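Local coordinates for minor fimbrium tip subunit Mfa3 (Porphyromonas gingivalis ATCC 33277, PDB 5NF4), which forms part of the tip of the minor fimbriae, filaments that mediate biofilm formation and adhesion to host cells and to other oral bacteria, at residues L43-R48 against L180-D185; H70-L75 against Y100-K105; F113-N118 against R163-Q168. One frame throughout, in Å; residues are numbered along the deposited sequence.

Interaction 1 of 3, residues L43-R48 against L180-D185; sequences LLVNAR and LPFKPD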
loop_
_atom_site.group_PDB
_atom_site.type_symbol
_atom_site.label_atom_id
_atom_site.label_comp_id
_atom_site.label_asym_id
_atom_site.label_seq_id
_atom_site.Cartn_x
_atom_site.Cartn_y
_atom_site.Cartn_z
ATOM N N LEU A 43 -21.810 -18.640 2.751
ATOM C CA LEU A 43 -21.409 -17.256 2.947
ATOM C C LEU A 43 -21.327 -16.544 1.625
ATOM O O LEU A 43 -20.723 -17.067 0.702
ATOM C CB LEU A 43 -20.025 -17.155 3.599
ATOM C CG LEU A 43 -19.822 -17.325 5.082
ATOM C CD1 LEU A 43 -18.384 -16.933 5.402
ATOM C CD2 LEU A 43 -20.811 -16.481 5.820
ATOM N N LEU A 44 -21.894 -15.347 1.568
ATOM C CA LEU A 44 -21.729 -14.442 0.441
ATOM C C LEU A 44 -20.610 -13.461 0.745
ATOM O O LEU A 44 -20.722 -12.655 1.666
ATOM C CB LEU A 44 -23.024 -13.695 0.154
ATOM C CG LEU A 44 -22.983 -12.845 -1.117
ATOM C CD1 LEU A 44 -22.827 -13.715 -2.342
ATOM C CD2 LEU A 44 -24.236 -12.004 -1.228
ATOM N N VAL A 45 -19.537 -13.551 -0.033
ATOM C CA VAL A 45 -18.341 -12.737 0.184
ATOM C C VAL A 45 -18.404 -11.625 -0.851
ATOM O O VAL A 45 -18.589 -11.896 -2.046
ATOM C CB VAL A 45 -17.050 -13.579 0.054
ATOM C CG1 VAL A 45 -15.787 -12.689 0.077
ATOM C CG2 VAL A 45 -16.966 -14.587 1.176
ATOM N N ASN A 46 -18.351 -10.378 -0.385
ATOM C CA ASN A 46 -18.210 -9.220 -1.275
ATOM C C ASN A 46 -16.932 -8.481 -0.949
ATOM O O ASN A 46 -16.765 -8.014 0.186
ATOM C CB ASN A 46 -19.393 -8.271 -1.160
ATOM C CG ASN A 46 -19.532 -7.382 -2.385
ATOM O OD1 ASN A 46 -18.547 -6.871 -2.916
ATOM N ND2 ASN A 46 -20.750 -7.232 -2.863
ATOM N N ALA A 47 -16.043 -8.406 -1.938
ATOM C CA ALA A 47 -14.687 -7.882 -1.766
ATOM C C ALA A 47 -14.401 -6.801 -2.791
ATOM O O ALA A 47 -14.913 -6.830 -3.911
ATOM C CB ALA A 47 -13.668 -8.997 -1.883
ATOM N N ARG A 48 -13.580 -5.831 -2.402
ATOM C CA ARG A 48 -13.326 -4.706 -3.261
ATOM C C ARG A 48 -12.092 -3.988 -2.740
ATOM O O ARG A 48 -11.740 -4.130 -1.569
ATOM C CB ARG A 48 -14.533 -3.775 -3.296
ATOM C CG ARG A 48 -14.919 -3.206 -1.961
ATOM C CD ARG A 48 -15.852 -2.034 -2.158
ATOM N NE ARG A 48 -16.438 -1.578 -0.902
ATOM C CZ ARG A 48 -15.816 -0.808 -0.014
ATOM N NH1 ARG A 48 -14.567 -0.399 -0.223
ATOM N NH2 ARG A 48 -16.448 -0.450 1.095
ATOM N N LEU A 180 -25.679 -16.441 3.654
ATOM C CA LEU A 180 -25.522 -15.397 4.665
ATOM C C LEU A 180 -24.410 -14.419 4.243
ATOM O O LEU A 180 -23.322 -14.856 3.909
ATOM C CB LEU A 180 -25.169 -16.025 6.018
ATOM C CG LEU A 180 -26.127 -17.107 6.517
ATOM C CD1 LEU A 180 -25.552 -17.782 7.760
ATOM C CD2 LEU A 180 -27.483 -16.512 6.797
ATOM N N PRO A 181 -24.682 -13.101 4.269
ATOM C CA PRO A 181 -23.607 -12.154 3.957
ATOM C C PRO A 181 -22.480 -12.236 4.968
ATOM O O PRO A 181 -22.703 -12.215 6.183
ATOM C CB PRO A 181 -24.293 -10.782 4.010
ATOM C CG PRO A 181 -25.640 -11.008 4.599
ATOM C CD PRO A 181 -25.991 -12.436 4.395
ATOM N N PHE A 182 -21.271 -12.371 4.461
ATOM C CA PHE A 182 -20.075 -12.319 5.297
ATOM C C PHE A 182 -19.839 -10.877 5.742
ATOM O O PHE A 182 -19.701 -9.982 4.910
ATOM C CB PHE A 182 -18.854 -12.852 4.531
ATOM C CG PHE A 182 -17.564 -12.773 5.296
ATOM C CD1 PHE A 182 -17.464 -13.286 6.573
ATOM C CD2 PHE A 182 -16.444 -12.213 4.719
ATOM C CE1 PHE A 182 -16.281 -13.227 7.266
ATOM C CE2 PHE A 182 -15.245 -12.155 5.398
ATOM C CZ PHE A 182 -15.160 -12.648 6.673
ATOM N N LYS A 183 -19.823 -10.659 7.051
ATOM C CA LYS A 183 -19.605 -9.336 7.601
ATOM C C LYS A 183 -18.292 -9.295 8.398
ATOM O O LYS A 183 -18.309 -9.465 9.613
ATOM C CB LYS A 183 -20.799 -8.943 8.477
ATOM C CG LYS A 183 -22.145 -8.940 7.718
ATOM C CD LYS A 183 -22.427 -7.607 7.055
ATOM C CE LYS A 183 -23.513 -7.693 5.973
ATOM N NZ LYS A 183 -24.827 -8.202 6.451
ATOM N N PRO A 184 -17.148 -9.075 7.713
ATOM C CA PRO A 184 -15.859 -9.070 8.410
ATOM C C PRO A 184 -15.803 -7.945 9.432
ATOM O O PRO A 184 -16.044 -6.790 9.076
ATOM C CB PRO A 184 -14.845 -8.838 7.282
ATOM C CG PRO A 184 -15.642 -8.090 6.207
ATOM C CD PRO A 184 -17.012 -8.695 6.288
ATOM N N ASP A 185 -15.490 -8.294 10.673
ATOM C CA ASP A 185 -15.494 -7.353 11.800
ATOM C C ASP A 185 -16.689 -6.392 11.753
ATOM O O ASP A 185 -16.557 -5.199 12.033
ATOM C CB ASP A 185 -14.163 -6.614 11.827
ATOM C CG ASP A 185 -13.032 -7.517 12.299
ATOM O OD1 ASP A 185 -13.279 -8.343 13.201
ATOM O OD2 ASP A 185 -11.918 -7.442 11.768
HETATM O O HOH W 1 -18.319 -9.693 2.415
#

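Interaction 2 of 3, residues H70-L75 against Y100-K105; sequences HSLAML and YVFTVK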
loop_
_atom_site.group_PDB
_atom_site.type_symbol
_atom_site.label_atom_id
_atom_site.label_comp_id
_atom_site.label_asym_id
_atom_site.label_seq_id
_atom_site.Cartn_x
_atom_site.Cartn_y
_atom_site.Cartn_z
ATOM N N HIS A 70 -7.421 -8.030 -10.396
ATOM C CA HIS A 70 -7.330 -9.002 -11.490
ATOM C C HIS A 70 -7.480 -10.443 -11.028
ATOM O O HIS A 70 -7.985 -11.288 -11.756
ATOM C CB HIS A 70 -5.979 -8.852 -12.188
ATOM C CG HIS A 70 -5.820 -7.541 -12.885
ATOM N ND1 HIS A 70 -5.263 -6.438 -12.274
ATOM C CD2 HIS A 70 -6.184 -7.148 -14.127
ATOM C CE1 HIS A 70 -5.270 -5.428 -13.128
ATOM N NE2 HIS A 70 -5.829 -5.830 -14.257
ATOM N N SER A 71 -6.986 -10.709 -9.835
ATOM C CA SER A 71 -7.167 -12.005 -9.199
ATOM C C SER A 71 -7.332 -11.811 -7.715
ATOM O O SER A 71 -6.829 -10.852 -7.146
ATOM C CB SER A 71 -5.989 -12.933 -9.476
ATOM O OG SER A 71 -4.828 -12.475 -8.796
ATOM N N LEU A 72 -8.032 -12.741 -7.080
ATOM C CA LEU A 72 -8.270 -12.678 -5.656
ATOM C C LEU A 72 -8.331 -14.081 -5.068
ATOM O O LEU A 72 -9.192 -14.866 -5.453
ATOM C CB LEU A 72 -9.584 -11.939 -5.375
ATOM C CG LEU A 72 -9.976 -11.850 -3.897
ATOM C CD1 LEU A 72 -8.963 -11.003 -3.128
ATOM C CD2 LEU A 72 -11.397 -11.324 -3.749
ATOM N N ALA A 73 -7.432 -14.375 -4.144
ATOM C CA ALA A 73 -7.462 -15.634 -3.407
ATOM C C ALA A 73 -7.995 -15.397 -2.016
ATOM O O ALA A 73 -7.642 -14.423 -1.357
ATOM C CB ALA A 73 -6.093 -16.262 -3.329
ATOM N N MET A 74 -8.879 -16.290 -1.579
ATOM C CA MET A 74 -9.371 -16.267 -0.226
ATOM C C MET A 74 -8.994 -17.606 0.378
ATOM O O MET A 74 -9.278 -18.641 -0.241
ATOM C CB MET A 74 -10.900 -16.083 -0.171
ATOM C CG MET A 74 -11.398 -15.985 1.276
ATOM S SD MET A 74 -13.199 -16.044 1.427
ATOM C CE MET A 74 -13.413 -17.753 0.927
ATOM N N LEU A 75 -8.384 -17.580 1.552
ATOM C CA LEU A 75 -8.047 -18.805 2.282
ATOM C C LEU A 75 -8.541 -18.643 3.722
ATOM O O LEU A 75 -8.317 -17.614 4.378
ATOM C CB LEU A 75 -6.545 -19.096 2.226
ATOM C CG LEU A 75 -5.950 -19.328 0.836
ATOM C CD1 LEU A 75 -5.406 -18.014 0.297
ATOM C CD2 LEU A 75 -4.853 -20.423 0.850
ATOM N N TYR A 100 -15.412 -8.373 -6.393
ATOM C CA TYR A 100 -15.793 -9.770 -6.568
ATOM C C TYR A 100 -16.898 -10.096 -5.599
ATOM O O TYR A 100 -16.850 -9.698 -4.444
ATOM C CB TYR A 100 -14.597 -10.708 -6.347
ATOM C CG TYR A 100 -13.636 -10.658 -7.506
ATOM C CD1 TYR A 100 -13.910 -11.325 -8.691
ATOM C CD2 TYR A 100 -12.485 -9.902 -7.437
ATOM C CE1 TYR A 100 -13.038 -11.259 -9.757
ATOM C CE2 TYR A 100 -11.617 -9.827 -8.490
ATOM C CZ TYR A 100 -11.892 -10.504 -9.649
ATOM O OH TYR A 100 -11.010 -10.418 -10.707
ATOM N N VAL A 101 -17.925 -10.773 -6.085
ATOM C CA VAL A 101 -18.929 -11.300 -5.192
ATOM C C VAL A 101 -19.092 -12.786 -5.525
ATOM O O VAL A 101 -19.260 -13.158 -6.693
ATOM C CB VAL A 101 -20.247 -10.514 -5.330
ATOM C CG1 VAL A 101 -20.694 -10.476 -6.760
ATOM C CG2 VAL A 101 -21.351 -11.132 -4.451
ATOM N N PHE A 102 -19.014 -13.631 -4.500
ATOM C CA PHE A 102 -19.128 -15.075 -4.702
ATOM C C PHE A 102 -19.615 -15.778 -3.435
ATOM O O PHE A 102 -19.484 -15.248 -2.336
ATOM C CB PHE A 102 -17.778 -15.660 -5.141
ATOM C CG PHE A 102 -16.650 -15.432 -4.169
ATOM C CD1 PHE A 102 -16.395 -16.313 -3.114
ATOM C CD2 PHE A 102 -15.806 -14.340 -4.318
ATOM C CE1 PHE A 102 -15.339 -16.103 -2.224
ATOM C CE2 PHE A 102 -14.763 -14.123 -3.439
ATOM C CZ PHE A 102 -14.509 -15.008 -2.392
ATOM N N THR A 103 -20.138 -16.981 -3.607
ATOM C CA THR A 103 -20.621 -17.780 -2.486
ATOM C C THR A 103 -19.646 -18.907 -2.139
ATOM O O THR A 103 -19.131 -19.552 -3.028
ATOM C CB THR A 103 -21.967 -18.337 -2.838
ATOM O OG1 THR A 103 -22.841 -17.241 -3.140
ATOM C CG2 THR A 103 -22.532 -19.144 -1.676
ATOM N N VAL A 104 -19.393 -19.129 -0.850
ATOM C CA VAL A 104 -18.530 -20.216 -0.390
ATOM C C VAL A 104 -19.296 -21.063 0.648
ATOM O O VAL A 104 -20.089 -20.533 1.425
ATOM C CB VAL A 104 -17.215 -19.707 0.233
ATOM C CG1 VAL A 104 -17.476 -18.944 1.514
ATOM C CG2 VAL A 104 -16.286 -20.860 0.520
ATOM N N LYS A 105 -19.058 -22.368 0.635
ATOM C CA LYS A 105 -19.643 -23.292 1.626
ATOM C C LYS A 105 -18.550 -23.724 2.607
ATOM O O LYS A 105 -17.438 -24.025 2.190
ATOM C CB LYS A 105 -20.238 -24.495 0.922
ATOM C CG LYS A 105 -20.806 -25.563 1.839
ATOM C CD LYS A 105 -21.327 -26.723 0.991
ATOM C CE LYS A 105 -21.252 -28.046 1.724
ATOM N NZ LYS A 105 -21.837 -29.160 0.918
#

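Interaction 3 of 3, residues F113-N118 against R163-Q168; sequences FFFVAN and RMYSNQ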
loop_
_atom_site.group_PDB
_atom_site.type_symbol
_atom_site.label_atom_id
_atom_site.label_comp_id
_atom_site.label_asym_id
_atom_site.label_seq_id
_atom_site.Cartn_x
_atom_site.Cartn_y
_atom_site.Cartn_z
ATOM N N PHE A 113 -9.704 -15.367 8.068
ATOM C CA PHE A 113 -9.893 -15.190 6.625
ATOM C C PHE A 113 -8.688 -14.411 6.090
ATOM O O PHE A 113 -8.345 -13.386 6.645
ATOM C CB PHE A 113 -11.134 -14.392 6.310
ATOM C CG PHE A 113 -12.434 -15.133 6.554
ATOM C CD1 PHE A 113 -12.886 -15.395 7.845
ATOM C CD2 PHE A 113 -13.208 -15.517 5.478
ATOM C CE1 PHE A 113 -14.093 -16.050 8.031
ATOM C CE2 PHE A 113 -14.390 -16.171 5.661
ATOM C CZ PHE A 113 -14.839 -16.435 6.935
ATOM N N PHE A 114 -8.115 -14.892 5.000
ATOM C CA PHE A 114 -6.989 -14.215 4.350
ATOM C C PHE A 114 -7.381 -13.933 2.916
ATOM O O PHE A 114 -7.807 -14.828 2.205
ATOM C CB PHE A 114 -5.704 -15.052 4.371
ATOM C CG PHE A 114 -5.171 -15.316 5.739
ATOM C CD1 PHE A 114 -5.768 -16.289 6.545
ATOM C CD2 PHE A 114 -4.072 -14.623 6.230
ATOM C CE1 PHE A 114 -5.273 -16.558 7.808
ATOM C CE2 PHE A 114 -3.567 -14.892 7.496
ATOM C CZ PHE A 114 -4.201 -15.868 8.305
ATOM N N PHE A 115 -7.160 -12.687 2.485
ATOM C CA PHE A 115 -7.465 -12.266 1.137
ATOM C C PHE A 115 -6.184 -11.691 0.522
ATOM O O PHE A 115 -5.551 -10.821 1.115
ATOM C CB PHE A 115 -8.565 -11.208 1.096
ATOM C CG PHE A 115 -9.918 -11.728 1.521
ATOM C CD1 PHE A 115 -10.290 -11.717 2.853
ATOM C CD2 PHE A 115 -10.784 -12.243 0.584
ATOM C CE1 PHE A 115 -11.525 -12.189 3.244
ATOM C CE2 PHE A 115 -12.041 -12.724 0.955
ATOM C CZ PHE A 115 -12.411 -12.700 2.284
ATOM N N VAL A 116 -5.837 -12.201 -0.653
ATOM C CA VAL A 116 -4.615 -11.797 -1.375
ATOM C C VAL A 116 -4.992 -11.523 -2.832
ATOM O O VAL A 116 -5.508 -12.397 -3.504
ATOM C CB VAL A 116 -3.525 -12.897 -1.289
ATOM C CG1 VAL A 116 -2.303 -12.495 -2.062
ATOM C CG2 VAL A 116 -3.118 -13.112 0.180
ATOM N N ALA A 117 -4.687 -10.318 -3.336
ATOM C CA ALA A 117 -5.064 -9.938 -4.676
ATOM C C ALA A 117 -3.851 -9.575 -5.510
ATOM O O ALA A 117 -2.865 -9.077 -4.965
ATOM C CB ALA A 117 -6.024 -8.763 -4.658
ATOM N N ASN A 118 -3.948 -9.888 -6.800
ATOM C CA ASN A 118 -2.945 -9.492 -7.787
ATOM C C ASN A 118 -1.537 -10.024 -7.508
ATOM O O ASN A 118 -0.544 -9.407 -7.874
ATOM C CB ASN A 118 -2.920 -7.974 -7.864
ATOM C CG ASN A 118 -4.216 -7.410 -8.404
ATOM O OD1 ASN A 118 -4.965 -8.118 -9.082
ATOM N ND2 ASN A 118 -4.466 -6.118 -8.152
ATOM N N ARG A 163 -5.934 -8.373 2.721
ATOM C CA ARG A 163 -6.601 -8.059 3.962
ATOM C C ARG A 163 -6.753 -9.354 4.731
ATOM O O ARG A 163 -6.903 -10.409 4.126
ATOM C CB ARG A 163 -7.949 -7.399 3.699
ATOM C CG ARG A 163 -8.576 -6.744 4.921
ATOM C CD ARG A 163 -7.905 -5.460 5.316
ATOM N NE ARG A 163 -8.495 -5.019 6.565
ATOM C CZ ARG A 163 -9.493 -4.153 6.677
ATOM N NH1 ARG A 163 -10.005 -3.555 5.607
ATOM N NH2 ARG A 163 -9.968 -3.874 7.883
ATOM N N MET A 164 -6.644 -9.278 6.049
ATOM C CA MET A 164 -6.931 -10.446 6.869
ATOM C C MET A 164 -7.800 -10.084 8.051
ATOM O O MET A 164 -7.719 -8.980 8.621
ATOM C CB MET A 164 -5.628 -11.148 7.306
ATOM C CG MET A 164 -4.718 -10.426 8.220
ATOM S SD MET A 164 -3.300 -11.480 8.693
ATOM C CE MET A 164 -4.088 -12.487 9.958
ATOM N N TYR A 165 -8.678 -11.032 8.408
ATOM C CA TYR A 165 -9.596 -10.873 9.522
ATOM C C TYR A 165 -9.476 -12.108 10.407
ATOM O O TYR A 165 -9.737 -13.220 9.957
ATOM C CB TYR A 165 -11.033 -10.724 9.027
ATOM C CG TYR A 165 -11.259 -9.615 8.019
ATOM C CD1 TYR A 165 -11.509 -8.308 8.427
ATOM C CD2 TYR A 165 -11.237 -9.877 6.662
ATOM C CE1 TYR A 165 -11.736 -7.306 7.507
ATOM C CE2 TYR A 165 -11.495 -8.885 5.737
ATOM C CZ TYR A 165 -11.735 -7.611 6.152
ATOM O OH TYR A 165 -11.978 -6.613 5.231
ATOM N N SER A 166 -9.112 -11.909 11.661
ATOM C CA SER A 166 -8.892 -13.013 12.577
ATOM C C SER A 166 -10.062 -13.264 13.528
ATOM O O SER A 166 -10.867 -12.372 13.826
ATOM C CB SER A 166 -7.626 -12.750 13.394
ATOM O OG SER A 166 -7.817 -11.578 14.139
ATOM N N ASN A 167 -10.140 -14.506 13.987
ATOM C CA ASN A 167 -11.137 -14.931 14.951
ATOM C C ASN A 167 -12.562 -14.426 14.631
ATOM O O ASN A 167 -13.234 -13.825 15.471
ATOM C CB ASN A 167 -10.712 -14.490 16.365
ATOM C CG ASN A 167 -11.455 -15.266 17.465
ATOM O OD1 ASN A 167 -11.930 -16.386 17.242
ATOM N ND2 ASN A 167 -11.539 -14.684 18.658
ATOM N N GLN A 168 -13.026 -14.692 13.414
ATOM C CA GLN A 168 -14.375 -14.341 13.018
ATOM C C GLN A 168 -15.334 -15.436 13.390
ATOM O O GLN A 168 -15.061 -16.599 13.163
ATOM C CB GLN A 168 -14.441 -14.121 11.518
ATOM C CG GLN A 168 -13.456 -13.085 11.027
ATOM C CD GLN A 168 -13.817 -11.697 11.482
ATOM O OE1 GLN A 168 -14.808 -11.144 11.034
ATOM N NE2 GLN A 168 -13.005 -11.118 12.375
#

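Interaction 1 of 3, residues L43-R48 against L180-D185
Leu43 and Leu44 pair with Leu180 and Pro181 as two consecutive bridges of parallel beta-sheet, joining strand 41-49 to the start of strand 180-205 in the N-terminal beta-sandwich of this fimbrillin. Residues 43-48 belong to the propeptide, so a piece of chain destined for removal is built into the sheet here. Strand 41-49 also pairs with strand 99-106, through Leu43 to Val104 and Val45 to Phe102.

The backbone grip is concentrated on Leu44, which uses both its polar atoms: its N donates to Leu180 O at 2.8 Å, and its O receives Phe182 N at 2.9 Å. The same Leu180 O also has Leu43 CA within 3.2 Å, a CA-H...O contact. Beyond Phe182 the two chains part.

Apolar contacts gather on the face carrying Leu43 and Val45. Phe182 has CG anti to its own N (chi1 177°), which keeps CB close to Leu44 O and sends the ring away from the propeptide strand, along the face of Leu43 and Val45. Leu43 CD1 reaches ring atom CD1 of Phe182 at 3.9 Å, the two side chains crossing obliquely, while Val45 CG2 rests 4.2 Å from Phe182 CB. One ring face carries Pro184 CD, 3.9 Å above the plane and displaced toward the rim. The ring also stacks with that of Phe113.

Where direct pairing has ended, a water takes over: it accepts a hydrogen bond from Asn46 N at 2.9 Å and donates one to Phe182 O, also at 2.9 Å, tying the diverging backbones together.

Interaction 2 of 3, residues H70-L75 against Y100-K105
Leu72 and Met74 point across to Tyr100, Phe102 and Val104, and their side chains meet in a layer without any hydrogen bond between the two segments. Most of the contact is apolar. Leu72 and Tyr100 reach out from facing strands and overlap flank to flank, Leu72 CD2 lying 4.1 Å from ring atom CD2 of Tyr100. The same methyl group also approaches Phe102, 4.4 Å from its CE2, so Leu72 fills the angle between the two aromatic residues.

Met74 supplies the sulfur contact, at a neighbouring part of the Phe102 rim. Met74 starts out extended and bends at its last torsion (chi3 68°), which brings CE to 4.0 Å from Phe102 CE1 and on to 4.3 Å from Val104 CG2. Its SD lies 5.3 Å from the centroid of the Phe102 ring, 80° off the ring normal, making this an edge-on Met-aromatic contact. Leu72 and Met74 both meet the Phe102 ring at its rim, Leu72 at CE2 and Met74 at CE1 and CZ, while His88 stacks with it.

The polar end of the contact belongs to Tyr100, whose OH is hydrogen-bonded to Val69 O and lies beside the backbone of His70.

The strand axes run 9.9 Å apart and cross at -38°, a separation and twist expected of face-to-face sheets in the aligned packing of a beta-sandwich.

Interaction 3 of 3, residues F113-N118 against R163-Q168
Phe114 and Met164 run alongside each other on one face of an antiparallel ladder; Phe113, Phe115, Arg163 and Tyr165 occupy the other. Four backbone hydrogen bonds, two each in the pairs Phe113-Tyr165 and Phe115-Arg163, hold the strands together, with Phe114 and Met164 as the non-hydrogen-bonded pair between them.

A chi1 of 66° sets Met164 CG over its own backbone, flanked by N and C, and a second bend at chi3 lays its tip against the phenyl ring. CE comes to 3.5 Å from Phe114 CE2, and SD stands 4.7 Å from the centroid of the Phe114 ring, an oblique Met-aromatic contact.

On the opposite face the rings of Phe115 and Tyr165 belong to side chains that cross at about a right angle. Phe115 CE1 comes in at the edge of the tyrosine, 4.1 Å from Tyr165 CD2, while Arg163 O lies in the plane of the Phe115 ring, at its edge. Arg163 turns away from the ladder; Tyr165 OH sits 3.6 Å above its guanidinium plane, displaced toward the rim. Lys191 fixes both polar ends, bonding through its O to Arg163 NH1 and through its N to Tyr165 OH.

Past the corner at Asn167, Gln168 folds back. Its CG packs 4.0 Å from Phe113 CD1, and its amide stands nearly perpendicular to that ring. NE2 is gripped twice, by Ser166 O at 2.9 Å and by Asp185 OD1.

Helix 132-140 covers the Phe114 face through Met135 and Met139, whereas Phe113 and Phe115 lean on Met74 of strand 71-78 and Phe115 also meets Val190 and Leu192 of strand 180-205.

In the fold
The three contacts sit in one sandwich domain, their centres 10 to 11 Å apart. Interactions 1 and 2 share the pairing of strands 41-49 and 99-106, where Leu44 CD1 packs 3.6 Å from Thr103 OG1. Interactions 2 and 3 are joined through strands 71-78 and 109-117: Leu75 O is 2.8 Å from Phe114 N, and inside the core Met74 CG lies 3.3 Å from Phe115 CE2. Strand 180-205 closes the circuit, with Pro184 CB 3.5 Å from Tyr165 CE1 between interactions 1 and 3. With Val45 on Met74 and Ala47 on Leu72, the propeptide strand lines the same core; its removal would probably uncover part of it, consistent with strand-exchange assembly in related fimbrillins.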